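Local coordinates for probable peptidyl-prolyl cis-trans isomerase (Mimivirus, PDB 2OSE) that is a virally encoded cyclophilin of the virion that forms homotrimers and may catalyse cis-trans isomerisation of peptidyl-prolyl bonds, at the interface of chains A and B. Coordinates in Å, arbitrary orientation; residue numbers count along the deposited sequence, not the author numbering. Chains: chain A/B, Probable peptidyl-prolyl cis-trans isomerase.

The interface of chains A and B. Residues chain A 185-186, 188, 190; chain B 134-137, 139.
The last turn of helix 177-186 in chain A is still helical at A:Ser185 and A:Met186, then opens into an extended stretch at A:Lys188 and A:Tyr190, while chain B runs extended through strand 134-135, bends at B:Glu137 and takes a positive phi of 87° at B:Gly139. B:Thr135 carries the patch and buries more surface than any other residue of this patch. Its CG2 methyl, anti to the backbone N, presses against the helix end, 3.4 Å from A:Ser185 O. The other branch, hydroxyl OG1, anti to the carbonyl carbon (chi1 -60°), heads towards the segment after the helix. There OG1 meets the edge of the A:Tyr190 ring in its plane, 3.6 Å from CE2, the two side chains crossing at about a right angle. The aliphatic stem of A:Lys188 crosses B:Thr135 obliquely, its CD 3.7 Å from OG1. Beyond the threonine, A:Met186 lies over the chain B backbone: its CA is 3.4 Å from B:Thr135 O, and CG sits 3.4 Å from B:Glu137 N. The thioether chain, bent at chi3 (-90°), runs alongside B:Glu137 in the same direction and brings CE 3.8 Å from that residue's CB. A:Ser185 completes the contact with its CB, 3.5 Å from B:Asp136 O. Neither hydrogen bonds nor salt bridges cross this patch; it is held by van der Waals packing, largely methyl and methylene groups against backbone. It thus joins a helix C-terminus and the following loop of one cyclophilin subunit to strand 134-135 and the loop after it in the next, as part of an interface without exact two-fold symmetry, in keeping with the homotrimer.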
loop_
_atom_site.group_PDB
_atom_site.type_symbol
_atom_site.label_atom_id
_atom_site.label_comp_id
_atom_site.label_asym_id
_atom_site.label_seq_id
_atom_site.Cartn_x
_atom_site.Cartn_y
_atom_site.Cartn_z
ATOM N N SER A 185 16.690 -1.175 12.780
ATOM C CA SER A 185 17.766 -0.866 11.824
ATOM C C SER A 185 17.365 -1.221 10.393
ATOM O O SER A 185 17.605 -0.452 9.491
ATOM C CB SER A 185 19.048 -1.587 12.181
ATOM O OG SER A 185 19.591 -0.946 13.327
ATOM N N MET A 186 16.777 -2.394 10.192
ATOM C CA MET A 186 16.435 -2.837 8.846
ATOM C C MET A 186 15.298 -2.065 8.196
ATOM O O MET A 186 15.112 -2.171 6.978
ATOM C CB MET A 186 16.125 -4.313 8.834
ATOM C CG MET A 186 17.336 -5.132 9.143
ATOM S SD MET A 186 16.955 -6.842 8.950
ATOM C CE MET A 186 16.417 -7.216 10.593
ATOM N N LYS A 188 15.062 1.359 8.508
ATOM C CA LYS A 188 15.478 2.743 8.309
ATOM C C LYS A 188 15.009 3.189 6.911
ATOM O O LYS A 188 15.251 2.478 5.936
ATOM C CB LYS A 188 16.995 2.864 8.450
ATOM C CG LYS A 188 17.518 4.311 8.291
ATOM C CD LYS A 188 19.024 4.322 8.216
ATOM C CE LYS A 188 19.559 5.553 7.461
ATOM N NZ LYS A 188 19.244 6.848 8.167
ATOM N N TYR A 190 14.333 4.981 3.289
ATOM C CA TYR A 190 15.026 5.518 2.132
ATOM C C TYR A 190 13.956 5.528 1.050
ATOM O O TYR A 190 13.254 4.537 0.903
ATOM C CB TYR A 190 16.121 4.552 1.688
ATOM C CG TYR A 190 17.363 4.591 2.526
ATOM C CD1 TYR A 190 18.129 5.746 2.583
ATOM C CD2 TYR A 190 17.782 3.473 3.253
ATOM C CE1 TYR A 190 19.296 5.813 3.325
ATOM C CE2 TYR A 190 18.989 3.518 4.017
ATOM C CZ TYR A 190 19.727 4.708 4.038
ATOM O OH TYR A 190 20.918 4.849 4.747
ATOM N N TYR B 134 19.961 0.049 1.312
ATOM C CA TYR B 134 19.214 -0.508 2.453
ATOM C C TYR B 134 20.173 -0.718 3.650
ATOM O O TYR B 134 21.394 -0.592 3.498
ATOM C CB TYR B 134 18.480 -1.793 2.075
ATOM C CG TYR B 134 19.356 -3.007 1.914
ATOM C CD1 TYR B 134 19.593 -3.862 3.003
ATOM C CD2 TYR B 134 19.920 -3.336 0.681
ATOM C CE1 TYR B 134 20.358 -4.996 2.876
ATOM C CE2 TYR B 134 20.683 -4.480 0.532
ATOM C CZ TYR B 134 20.906 -5.302 1.639
ATOM O OH TYR B 134 21.663 -6.423 1.516
ATOM N N THR B 135 19.598 -0.980 4.829
ATOM C CA THR B 135 20.354 -1.129 6.086
ATOM C C THR B 135 20.096 -2.526 6.625
ATOM O O THR B 135 18.954 -3.022 6.611
ATOM C CB THR B 135 19.962 -0.040 7.095
ATOM O OG1 THR B 135 20.239 1.246 6.537
ATOM C CG2 THR B 135 20.772 -0.147 8.371
ATOM N N ASP B 136 21.159 -3.196 7.065
ATOM C CA ASP B 136 21.015 -4.549 7.553
ATOM C C ASP B 136 20.739 -4.519 9.062
ATOM O O ASP B 136 20.628 -3.444 9.641
ATOM C CB ASP B 136 22.239 -5.405 7.191
ATOM C CG ASP B 136 23.490 -5.051 8.003
ATOM O OD1 ASP B 136 23.502 -4.073 8.802
ATOM O OD2 ASP B 136 24.484 -5.783 7.822
ATOM N N GLU B 137 20.663 -5.693 9.682
ATOM C CA GLU B 137 20.377 -5.796 11.119
ATOM C C GLU B 137 21.373 -5.070 12.054
ATOM O O GLU B 137 21.051 -4.813 13.209
ATOM C CB GLU B 137 20.108 -7.249 11.542
ATOM C CG GLU B 137 21.234 -8.222 11.318
ATOM C CD GLU B 137 21.034 -9.567 12.030
ATOM O OE1 GLU B 137 19.902 -10.138 12.007
ATOM O OE2 GLU B 137 22.040 -10.079 12.591
ATOM N N GLY B 139 22.845 -2.126 11.152
ATOM C CA GLY B 139 22.844 -0.723 10.799
ATOM C C GLY B 139 23.827 -0.438 9.669
ATOM O O GLY B 139 24.116 0.720 9.386
#